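11S globulin (Wrightia tinctoria, PDB 5WXU) probably serves as a hexameric seed storage globulin of the cupin superfamily, and binds the plant hormone auxin (indole-3-acetic acid). Local coordinates at residues Cys44-Val49 and Ile387-Tyr392; Gln125-Thr130 and Arg145-Lys150; Val159-Ala164 and Pro324-Leu329; Val420-Val425 and Glu453-Leu458. One frame throughout, in Å; residues are numbered along the deposited sequence.

Contact 1 of 4, residues Cys44-Val49 and Ile387-Tyr392; sequences CDLQRV and IIPQNY
Tyr-392 sets CG anti to its carbonyl carbon (chi1 -80°), which carries the phenol across to the backbone bend at Cys-44 to Leu-46. Leu-46 has its CG anti to the carbonyl carbon as well (chi1 -45°), so its branch crosses the tyrosine at about a right angle. The Tyr-392 OH ends up 3.0 Å from Cys-44 O and 3.0 Å from Leu-46 N, while Leu-46 O lies at the ring edge, in the ring plane, 3.8 Å from Tyr-392 CE2. Further along, Leu-46 CD1 meets Pro-389 CG at 3.9 Å. That same proline carbon sits over one face of the Tyr-392 ring, 3.7 Å above the plane and offset toward the rim. An alanine at Tyr-392 would remove ring and hydroxyl, and would probably leave the bend less firmly held and Leu-46 and Pro-389 less well packed. Val-49 CG2 covers Ile-387 O, a buried carbonyl with no polar partner in the model. Two tight turns thus face each other: an inverse gamma turn centred on Asp-45, next to the Cys-44 to Cys-77 disulfide, and a type II beta turn from Pro-389 to Tyr-392 that follows edge strand 385-388 of the C-terminal cupin sheet.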
# COMPACT_ATOMS: atom_id res chain seq x y z
N CYS B 44 -22.68 -7.49 -22.10
CA CYS B 44 -23.13 -8.24 -20.96
C CYS B 44 -24.65 -8.02 -20.70
O CYS B 44 -25.19 -8.35 -19.63
CB CYS B 44 -22.36 -7.82 -19.71
SG CYS B 44 -20.73 -8.65 -19.62
N ASP B 45 -25.34 -7.56 -21.73
CA ASP B 45 -26.81 -7.41 -21.60
C ASP B 45 -27.38 -8.68 -22.20
O ASP B 45 -27.72 -8.73 -23.38
CB ASP B 45 -27.25 -6.19 -22.33
CG ASP B 45 -28.77 -5.98 -22.25
OD1 ASP B 45 -29.41 -6.63 -21.41
OD2 ASP B 45 -29.29 -5.19 -23.02
N LEU B 46 -27.40 -9.72 -21.39
CA LEU B 46 -27.81 -11.02 -21.85
C LEU B 46 -29.26 -11.30 -21.41
O LEU B 46 -29.66 -11.15 -20.20
CB LEU B 46 -26.91 -12.13 -21.27
CG LEU B 46 -25.39 -11.86 -21.33
CD1 LEU B 46 -24.62 -13.00 -20.65
CD2 LEU B 46 -24.98 -11.66 -22.76
N GLN B 47 -30.03 -11.75 -22.38
CA GLN B 47 -31.45 -12.06 -22.17
C GLN B 47 -31.59 -13.50 -21.73
O GLN B 47 -32.52 -13.84 -21.02
CB GLN B 47 -32.25 -11.80 -23.46
CG GLN B 47 -32.21 -10.34 -23.93
CD GLN B 47 -30.85 -9.90 -24.54
OE1 GLN B 47 -30.09 -10.70 -25.13
NE2 GLN B 47 -30.54 -8.61 -24.38
N ARG B 48 -30.63 -14.35 -22.12
CA ARG B 48 -30.57 -15.71 -21.70
C ARG B 48 -29.13 -16.14 -21.40
O ARG B 48 -28.20 -15.63 -22.00
CB ARG B 48 -31.22 -16.64 -22.75
CG ARG B 48 -30.31 -17.27 -23.81
CD ARG B 48 -31.11 -18.15 -24.80
NE ARG B 48 -31.91 -19.16 -24.10
CZ ARG B 48 -32.67 -20.08 -24.70
NH1 ARG B 48 -32.74 -20.17 -26.03
NH2 ARG B 48 -33.37 -20.95 -23.96
N VAL B 49 -28.97 -17.05 -20.44
CA VAL B 49 -27.74 -17.76 -20.21
C VAL B 49 -28.12 -19.25 -20.16
O VAL B 49 -29.29 -19.59 -20.03
CB VAL B 49 -26.99 -17.21 -18.96
CG1 VAL B 49 -26.92 -15.69 -19.03
CG2 VAL B 49 -27.63 -17.66 -17.68
N ILE B 387 -22.24 -19.45 -16.47
CA ILE B 387 -21.75 -18.09 -16.20
C ILE B 387 -22.90 -17.27 -15.65
O ILE B 387 -23.96 -17.27 -16.21
CB ILE B 387 -21.17 -17.42 -17.48
CG1 ILE B 387 -19.80 -17.96 -17.86
CG2 ILE B 387 -20.91 -15.94 -17.25
CD1 ILE B 387 -19.63 -19.38 -17.86
N ILE B 388 -22.71 -16.64 -14.49
CA ILE B 388 -23.62 -15.70 -13.92
C ILE B 388 -22.92 -14.32 -13.89
O ILE B 388 -22.02 -14.14 -13.05
CB ILE B 388 -24.12 -16.07 -12.55
CG1 ILE B 388 -24.83 -17.41 -12.61
CG2 ILE B 388 -25.14 -15.06 -12.10
CD1 ILE B 388 -24.90 -18.11 -11.33
N PRO B 389 -23.30 -13.42 -14.77
CA PRO B 389 -22.66 -12.05 -14.71
C PRO B 389 -22.95 -11.31 -13.43
O PRO B 389 -23.97 -11.54 -12.76
CB PRO B 389 -23.30 -11.29 -15.90
CG PRO B 389 -23.81 -12.41 -16.83
CD PRO B 389 -24.29 -13.47 -15.87
N GLN B 390 -22.01 -10.44 -13.06
CA GLN B 390 -22.17 -9.42 -12.02
C GLN B 390 -23.58 -8.85 -11.93
O GLN B 390 -24.17 -8.53 -12.97
CB GLN B 390 -21.20 -8.31 -12.33
CG GLN B 390 -21.30 -7.12 -11.39
CD GLN B 390 -20.34 -5.96 -11.77
OE1 GLN B 390 -19.70 -5.92 -12.82
NE2 GLN B 390 -20.24 -4.98 -10.85
N ASN B 391 -24.13 -8.94 -10.73
CA ASN B 391 -25.36 -8.35 -10.33
C ASN B 391 -26.59 -9.14 -10.81
O ASN B 391 -27.69 -8.76 -10.42
CB ASN B 391 -25.53 -6.87 -10.76
CG ASN B 391 -24.69 -5.90 -9.96
OD1 ASN B 391 -24.04 -6.25 -8.92
ND2 ASN B 391 -24.69 -4.66 -10.39
N TYR B 392 -26.42 -10.19 -11.64
CA TYR B 392 -27.61 -11.00 -11.97
C TYR B 392 -27.99 -11.79 -10.71
O TYR B 392 -27.15 -12.35 -10.02
CB TYR B 392 -27.30 -11.99 -13.11
CG TYR B 392 -27.35 -11.38 -14.49
CD1 TYR B 392 -26.46 -10.38 -14.90
CD2 TYR B 392 -28.20 -11.91 -15.47
CE1 TYR B 392 -26.53 -9.84 -16.18
CE2 TYR B 392 -28.23 -11.40 -16.74
CZ TYR B 392 -27.38 -10.41 -17.11
OH TYR B 392 -27.41 -9.93 -18.38

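Contact 2 of 4, residues Gln125-Thr130 and Arg145-Lys150; sequences QSFHPT and RDQHQK. Unlike the reference sequence in segment 145-150: Gln-147 (reference Arg).
An antiparallel strand pair at the far end of the N-terminal cupin brings 124-126 alongside 146-155. Ser-126 and Asp-146 form the hydrogen-bonded pair. Ser-126 N donates to Asp-146 O over 2.9 Å, almost straight along the C=O axis (178° at the oxygen), and Asp-146 N returns a bond of 3.0 Å to Ser-126 O, in the plane of that carbonyl. Gln-125 and Gln-147 are the neighbouring non-hydrogen-bonded pair, meeting through Gln-125 CB and Gln-147 CG. The sheet runs on beyond the chain: Gln-125 pairs in a parallel ladder with a strand of a neighbouring subunit, and its OE1 accepts from Ile-455 N and Arg-422 NH1 of that subunit. Asp-146 binds yet another subunit, through Leu-431 N and a salt bridge to Lys-449. The extended chain of Gln-147 slants across to the Phe-127 ring, NE2 standing 3.2 Å from Phe-127 CE1, with amide and ring planes 48° apart. A water that donates to Ser-126 O accepts from Gln-147 NE2, at 3.1 Å, and helps fix the amide's rotation. An alanine at Phe-127 would remove the ring and would probably leave the Gln-147 amide less firmly placed. Where the strands part, Arg-145 lies alongside the less ordered turn that holds the cis peptide before Pro-129, its CD 3.2 Å from Pro-129 O, and bends at chi3 (90°).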
# COMPACT_ATOMS: atom_id res chain seq x y z
N GLN B 125 17.48 -30.07 -6.05
CA GLN B 125 18.84 -30.39 -6.48
C GLN B 125 19.22 -31.86 -6.23
O GLN B 125 18.99 -32.40 -5.14
CB GLN B 125 19.81 -29.52 -5.73
CG GLN B 125 19.41 -28.04 -5.69
CD GLN B 125 20.04 -27.32 -4.54
OE1 GLN B 125 21.21 -26.93 -4.63
NE2 GLN B 125 19.25 -27.04 -3.47
N SER B 126 19.79 -32.46 -7.25
CA SER B 126 20.42 -33.80 -7.00
C SER B 126 21.76 -33.86 -7.69
O SER B 126 21.85 -33.62 -8.91
CB SER B 126 19.53 -34.89 -7.47
OG SER B 126 20.19 -36.13 -7.37
N PHE B 127 22.79 -34.18 -6.92
CA PHE B 127 24.15 -34.24 -7.46
C PHE B 127 24.62 -35.70 -7.70
O PHE B 127 25.83 -35.92 -7.90
CB PHE B 127 25.07 -33.42 -6.52
CG PHE B 127 24.67 -31.98 -6.45
CD1 PHE B 127 25.10 -31.07 -7.40
CD2 PHE B 127 23.78 -31.53 -5.46
CE1 PHE B 127 24.67 -29.74 -7.36
CE2 PHE B 127 23.33 -30.19 -5.43
CZ PHE B 127 23.77 -29.31 -6.39
N HIS B 128 23.67 -36.65 -7.76
CA HIS B 128 23.92 -38.11 -8.02
C HIS B 128 22.90 -38.72 -9.00
O HIS B 128 21.77 -38.25 -9.06
CB HIS B 128 23.81 -38.92 -6.71
CG HIS B 128 24.71 -38.43 -5.62
ND1 HIS B 128 24.26 -37.67 -4.55
CD2 HIS B 128 26.05 -38.57 -5.44
CE1 HIS B 128 25.28 -37.40 -3.75
NE2 HIS B 128 26.37 -37.93 -4.27
N PRO B 129 23.24 -39.78 -9.77
CA PRO B 129 24.58 -40.39 -9.89
C PRO B 129 25.65 -39.50 -10.53
O PRO B 129 25.36 -38.39 -10.93
CB PRO B 129 24.33 -41.58 -10.83
CG PRO B 129 22.87 -41.89 -10.73
CD PRO B 129 22.18 -40.60 -10.40
N THR B 130 26.87 -40.00 -10.65
CA THR B 130 27.96 -39.26 -11.34
C THR B 130 28.81 -40.22 -12.18
O THR B 130 29.21 -39.89 -13.30
CB THR B 130 28.85 -38.47 -10.33
OG1 THR B 130 29.68 -39.37 -9.59
CG2 THR B 130 28.02 -37.68 -9.33
N ARG B 145 20.56 -36.95 -11.84
CA ARG B 145 21.50 -35.85 -11.58
C ARG B 145 21.00 -34.60 -12.33
O ARG B 145 21.06 -34.53 -13.54
CB ARG B 145 22.94 -36.18 -11.98
CG ARG B 145 23.96 -35.15 -11.51
CD ARG B 145 25.43 -35.39 -11.90
NE ARG B 145 25.82 -34.80 -13.19
CZ ARG B 145 25.73 -35.41 -14.38
NH1 ARG B 145 25.28 -36.67 -14.47
NH2 ARG B 145 26.10 -34.76 -15.48
N ASP B 146 20.48 -33.62 -11.61
CA ASP B 146 19.75 -32.48 -12.29
C ASP B 146 19.42 -31.45 -11.22
O ASP B 146 19.52 -31.72 -10.03
CB ASP B 146 18.42 -32.97 -12.87
CG ASP B 146 17.74 -31.95 -13.81
OD1 ASP B 146 18.42 -30.99 -14.28
OD2 ASP B 146 16.56 -32.18 -14.11
N GLN B 147 19.15 -30.23 -11.65
CA GLN B 147 18.67 -29.22 -10.72
C GLN B 147 17.53 -28.57 -11.47
O GLN B 147 17.70 -28.25 -12.64
CB GLN B 147 19.74 -28.19 -10.47
CG GLN B 147 20.92 -28.65 -9.66
CD GLN B 147 22.10 -27.75 -9.91
OE1 GLN B 147 21.94 -26.55 -10.23
NE2 GLN B 147 23.29 -28.32 -9.86
N HIS B 148 16.43 -28.33 -10.81
CA HIS B 148 15.32 -27.63 -11.42
C HIS B 148 14.56 -26.80 -10.37
O HIS B 148 14.86 -26.90 -9.20
CB HIS B 148 14.41 -28.57 -12.26
CG HIS B 148 13.88 -29.76 -11.53
ND1 HIS B 148 12.90 -29.65 -10.57
CD2 HIS B 148 14.18 -31.08 -11.63
CE1 HIS B 148 12.63 -30.87 -10.09
NE2 HIS B 148 13.38 -31.75 -10.73
N GLN B 149 13.56 -26.02 -10.78
CA GLN B 149 12.77 -25.34 -9.76
C GLN B 149 11.83 -26.31 -9.06
O GLN B 149 11.49 -27.38 -9.61
CB GLN B 149 12.05 -24.13 -10.36
CG GLN B 149 13.01 -22.99 -10.69
CD GLN B 149 12.34 -21.75 -11.25
OE1 GLN B 149 11.14 -21.64 -11.27
NE2 GLN B 149 13.14 -20.77 -11.63
N LYS B 150 11.29 -25.86 -7.93
CA LYS B 150 10.33 -26.63 -7.17
C LYS B 150 9.20 -27.09 -8.04
O LYS B 150 8.65 -26.32 -8.84
CB LYS B 150 9.71 -25.85 -6.02
CG LYS B 150 8.41 -26.52 -5.57
CD LYS B 150 7.77 -25.85 -4.40
CE LYS B 150 6.66 -26.67 -3.75
NZ LYS B 150 6.75 -28.16 -3.55
O HOH W 1 22.98 -31.31 -10.58

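Contact 3 of 4, residues Val159-Ala164 and Pro324-Leu329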
# COMPACT_ATOMS: atom_id res chain seq x y z
N VAL B 159 -6.97 -25.96 -6.36
CA VAL B 159 -7.19 -24.88 -7.23
C VAL B 159 -5.85 -24.23 -7.29
O VAL B 159 -5.29 -23.84 -6.27
CB VAL B 159 -8.24 -23.90 -6.71
CG1 VAL B 159 -8.38 -22.75 -7.67
CG2 VAL B 159 -9.59 -24.58 -6.58
N ILE B 160 -5.34 -24.05 -8.50
CA ILE B 160 -3.98 -23.57 -8.73
C ILE B 160 -4.08 -22.23 -9.46
O ILE B 160 -4.84 -22.11 -10.40
CB ILE B 160 -3.19 -24.54 -9.66
CG1 ILE B 160 -3.17 -25.98 -9.13
CG2 ILE B 160 -1.77 -24.11 -9.95
CD1 ILE B 160 -3.29 -27.04 -10.22
N ALA B 161 -3.29 -21.26 -9.07
CA ALA B 161 -3.35 -19.94 -9.60
C ALA B 161 -2.09 -19.60 -10.26
O ALA B 161 -1.02 -19.59 -9.58
CB ALA B 161 -3.63 -18.92 -8.46
N LEU B 162 -2.14 -19.23 -11.53
CA LEU B 162 -0.89 -18.86 -12.25
C LEU B 162 -1.00 -17.55 -13.01
O LEU B 162 -1.98 -17.31 -13.70
CB LEU B 162 -0.57 -19.95 -13.27
CG LEU B 162 -0.19 -21.33 -12.69
CD1 LEU B 162 -0.01 -22.44 -13.70
CD2 LEU B 162 1.06 -21.22 -11.88
N PRO B 163 0.03 -16.69 -12.95
CA PRO B 163 0.04 -15.49 -13.74
C PRO B 163 0.20 -15.74 -15.23
O PRO B 163 0.80 -16.77 -15.69
CB PRO B 163 1.26 -14.71 -13.20
CG PRO B 163 1.53 -15.35 -11.88
CD PRO B 163 1.18 -16.75 -12.04
N ALA B 164 -0.15 -14.70 -15.97
CA ALA B 164 0.21 -14.60 -17.38
C ALA B 164 1.70 -14.60 -17.55
O ALA B 164 2.45 -14.04 -16.73
CB ALA B 164 -0.37 -13.34 -18.05
N PRO B 324 -2.17 -15.69 -1.10
CA PRO B 324 -1.74 -14.35 -1.38
C PRO B 324 -1.66 -13.94 -2.81
O PRO B 324 -2.02 -12.81 -3.14
CB PRO B 324 -0.33 -14.24 -0.70
CG PRO B 324 -0.33 -15.30 0.25
CD PRO B 324 -1.32 -16.35 -0.10
N ILE B 325 -1.24 -14.86 -3.68
CA ILE B 325 -1.06 -14.55 -5.12
C ILE B 325 -2.37 -14.13 -5.81
O ILE B 325 -2.36 -13.41 -6.80
CB ILE B 325 -0.38 -15.71 -5.87
CG1 ILE B 325 0.16 -15.22 -7.21
CG2 ILE B 325 -1.27 -16.93 -5.95
CD1 ILE B 325 0.99 -16.29 -7.93
N LEU B 326 -3.49 -14.52 -5.21
CA LEU B 326 -4.79 -14.08 -5.73
C LEU B 326 -5.02 -12.59 -5.70
O LEU B 326 -5.75 -12.06 -6.51
CB LEU B 326 -5.93 -14.78 -5.02
CG LEU B 326 -6.05 -16.31 -5.20
CD1 LEU B 326 -7.21 -16.90 -4.42
CD2 LEU B 326 -6.13 -16.74 -6.67
N ARG B 327 -4.34 -11.88 -4.79
CA ARG B 327 -4.46 -10.44 -4.76
C ARG B 327 -3.91 -9.81 -6.03
O ARG B 327 -4.54 -8.96 -6.61
CB ARG B 327 -3.70 -9.90 -3.55
CG ARG B 327 -3.70 -8.40 -3.38
CD ARG B 327 -4.98 -7.97 -2.80
NE ARG B 327 -4.98 -6.57 -2.41
CZ ARG B 327 -6.09 -5.88 -2.18
NH1 ARG B 327 -7.28 -6.46 -2.30
NH2 ARG B 327 -6.02 -4.60 -1.84
N LYS B 328 -2.77 -10.30 -6.52
CA LYS B 328 -2.12 -9.81 -7.76
C LYS B 328 -2.97 -10.19 -8.98
O LYS B 328 -3.17 -9.40 -9.91
CB LYS B 328 -0.76 -10.52 -7.88
CG LYS B 328 0.05 -10.43 -9.20
CD LYS B 328 1.29 -11.34 -9.11
CE LYS B 328 2.02 -11.55 -10.45
NZ LYS B 328 2.77 -10.34 -10.92
N LEU B 329 -3.53 -11.39 -8.91
CA LEU B 329 -4.29 -11.95 -10.04
C LEU B 329 -5.71 -11.44 -10.17
O LEU B 329 -6.32 -11.59 -11.24
CB LEU B 329 -4.22 -13.47 -10.01
CG LEU B 329 -2.84 -14.12 -10.11
CD1 LEU B 329 -3.10 -15.62 -10.23
CD2 LEU B 329 -2.07 -13.56 -11.32
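The methyl group of Ala-161 is overlapped by three side chains of the short helix 325-329. Leu-326 CD2 and Leu-329 CD1 each come within 3.8 Å of Ala-161 CB, and Ile-325 CG2 stands 4.0 Å from the same carbon. The three come from positions i, i+1 and i+4, which bring them to the same side of the helix. Ile-325 holds CG1 anti to its backbone N (chi1 -163°), so CG2 takes the crowded position between N and the carbonyl carbon and faces the methyl, while CD1 at the end of the extended chain goes on to the next residue of interest, Pro-163. The two leucines instead keep CG anti to the carbonyl carbon, and their forked ends reach over to the strand. Strand 158-162 belongs to the N-terminal cupin sheet and helix 325-329 to the C-terminal cupin, between strands 313-318 and 332-338, so this is a junction between the two halves of a bicupin. The short helix crosses the strand at 54°, with the axes 8.9 Å apart. Just past the strand end, Pro-163 presents its ring to the helix. Ile-325 CD1 meets Pro-163 CG at about a right angle, 4.1 Å away, and Lys-328 lays its CE against that same CG, also at 4.1 Å, using the aliphatic part of its chain. Leu-329 straddles the strand end: CD1 lies near Leu-162 N, and CD2 approaches Pro-163 CA to 3.7 Å, crossing the ring obliquely. No hydrogen bond links the two segments, and Ala-161 O is buried with no partner in the model.

Contact 4 of 4, residues Val420-Val425 and Glu453-Leu458; sequences VGRTSV and EEITVL
Glu-453 comes first, and its carbonyl O takes Arg-422 NH1 at 2.7 Å, nearly along the C=O axis and in the guanidinium plane. Its carboxylate turns back over Arg-422 CD but makes its salt bridge with Arg-427, a residue seen to bind indole-3-acetic acid, though not in this chain. Glu-454 O accepts Arg-422 N at 3.0 Å, with the donor above the carbonyl plane, and packs 3.1 Å from Gly-421 CA, where any CB would clash; its own carboxylate pairs with Arg-452. Ile-455 lays CD1 over one face of the guanidinium, 3.3 Å from Arg-422 NH2, and turns CG2 to Thr-423 CG2 at 4.1 Å. Thr-456 N donates to a water that also donates to Val-420 O and lies 2.9 Å from Thr-423 OG1. At the end, Leu-458 CD2 meets Val-420 CG1 in the apolar part of the contact. Arg-422 is bent at chi3 (-53°), which turns its head back onto the Glu-453 carbonyl; NH2 bonds to Glu-122 O of a neighbouring subunit, and a bound indole-3-acetic acid touches Arg-422 and Thr-423. A buried guanidinium gripped by carbonyl oxygens would probably keep its charge, and its plane is probably held by these bonds and by Ile-455 at the subunit boundary, beside the bound hormone.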
# COMPACT_ATOMS: atom_id res chain seq x y z
N VAL B 420 -31.74 -13.88 1.45
CA VAL B 420 -32.30 -14.73 2.45
C VAL B 420 -31.24 -15.00 3.49
O VAL B 420 -30.09 -15.17 3.15
CB VAL B 420 -32.76 -16.06 1.81
CG1 VAL B 420 -33.10 -17.08 2.89
CG2 VAL B 420 -33.95 -15.82 0.87
N GLY B 421 -31.66 -15.18 4.74
CA GLY B 421 -30.75 -15.63 5.80
C GLY B 421 -30.26 -14.48 6.67
O GLY B 421 -30.62 -13.32 6.47
N ARG B 422 -29.40 -14.78 7.61
CA ARG B 422 -28.98 -13.78 8.62
C ARG B 422 -28.17 -12.67 8.06
O ARG B 422 -28.26 -11.57 8.59
CB ARG B 422 -28.26 -14.35 9.84
CG ARG B 422 -29.07 -15.43 10.47
CD ARG B 422 -28.65 -15.68 11.89
NE ARG B 422 -27.26 -15.95 12.17
CZ ARG B 422 -26.59 -17.11 11.96
NH1 ARG B 422 -27.15 -18.19 11.30
NH2 ARG B 422 -25.30 -17.16 12.37
N THR B 423 -27.50 -12.90 6.92
CA THR B 423 -26.72 -11.81 6.27
C THR B 423 -27.56 -11.10 5.15
O THR B 423 -27.03 -10.37 4.32
CB THR B 423 -25.45 -12.36 5.67
OG1 THR B 423 -25.76 -13.48 4.76
CG2 THR B 423 -24.53 -12.84 6.78
N SER B 424 -28.87 -11.32 5.13
CA SER B 424 -29.67 -10.78 4.03
C SER B 424 -29.78 -9.24 4.02
O SER B 424 -29.79 -8.55 5.03
CB SER B 424 -31.08 -11.40 4.03
OG SER B 424 -31.94 -10.72 4.95
N VAL B 425 -29.85 -8.73 2.81
CA VAL B 425 -30.20 -7.33 2.58
C VAL B 425 -31.64 -7.04 3.08
O VAL B 425 -31.92 -5.97 3.52
CB VAL B 425 -29.96 -7.02 1.10
CG1 VAL B 425 -30.87 -7.79 0.21
CG2 VAL B 425 -30.19 -5.55 0.85
N GLU B 453 -33.10 -18.77 9.39
CA GLU B 453 -32.07 -18.36 10.33
C GLU B 453 -30.68 -18.80 9.90
O GLU B 453 -29.72 -18.50 10.54
CB GLU B 453 -32.39 -18.87 11.76
CG GLU B 453 -33.53 -18.06 12.42
CD GLU B 453 -33.22 -16.54 12.51
OE1 GLU B 453 -32.04 -16.16 12.82
OE2 GLU B 453 -34.15 -15.72 12.23
N GLU B 454 -30.59 -19.49 8.78
CA GLU B 454 -29.30 -19.93 8.25
C GLU B 454 -28.54 -18.73 7.70
O GLU B 454 -29.14 -17.75 7.37
CB GLU B 454 -29.43 -20.92 7.09
CG GLU B 454 -30.16 -22.23 7.44
CD GLU B 454 -31.66 -22.26 7.05
OE1 GLU B 454 -32.38 -21.26 7.19
OE2 GLU B 454 -32.09 -23.30 6.58
N ILE B 455 -27.23 -18.91 7.56
CA ILE B 455 -26.41 -18.05 6.67
C ILE B 455 -26.01 -18.89 5.49
O ILE B 455 -25.35 -19.94 5.66
CB ILE B 455 -25.14 -17.54 7.38
CG1 ILE B 455 -25.54 -16.56 8.48
CG2 ILE B 455 -24.21 -16.87 6.41
CD1 ILE B 455 -24.40 -16.00 9.38
N THR B 456 -26.36 -18.39 4.30
CA THR B 456 -25.92 -18.89 2.99
C THR B 456 -26.35 -20.30 2.56
O THR B 456 -26.90 -20.45 1.43
CB THR B 456 -24.39 -18.76 2.86
OG1 THR B 456 -24.06 -17.36 2.97
CG2 THR B 456 -23.84 -19.33 1.57
N VAL B 457 -26.06 -21.31 3.38
CA VAL B 457 -26.43 -22.70 3.06
C VAL B 457 -27.74 -23.04 3.73
O VAL B 457 -27.81 -22.96 4.92
CB VAL B 457 -25.33 -23.73 3.43
CG1 VAL B 457 -25.76 -25.14 2.99
CG2 VAL B 457 -24.06 -23.38 2.66
N LEU B 458 -28.77 -23.36 2.93
CA LEU B 458 -30.09 -23.64 3.44
C LEU B 458 -30.29 -25.13 3.63
O LEU B 458 -30.09 -25.91 2.73
CB LEU B 458 -31.19 -23.08 2.56
CG LEU B 458 -31.11 -21.58 2.32
CD1 LEU B 458 -32.10 -21.03 1.34
CD2 LEU B 458 -31.20 -20.82 3.67
O HOH W 2 -27.68 -15.59 4.42

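In the fold
From the N terminus, residues 44-49 open the widest loop, which contact 1 closes only at 387-392, bringing the N-terminal segment to the edge strand of the C-terminal cupin. Contacts 2 and 3 both fall within that span and follow one another: 125-130 joins 145-150 locally, in the N-terminal cupin, then 159-164 reaches 324-329 and ties the two cupin halves together. Contact 4 starts after contact 1 has closed and joins 420-425 to 453-458 across the C-terminal helices. No two contacts cross. Contacts 2 and 4 lie about 54 Å apart between centres within the chain, yet in the hexamer contact 2 of one subunit meets contact 4 of another.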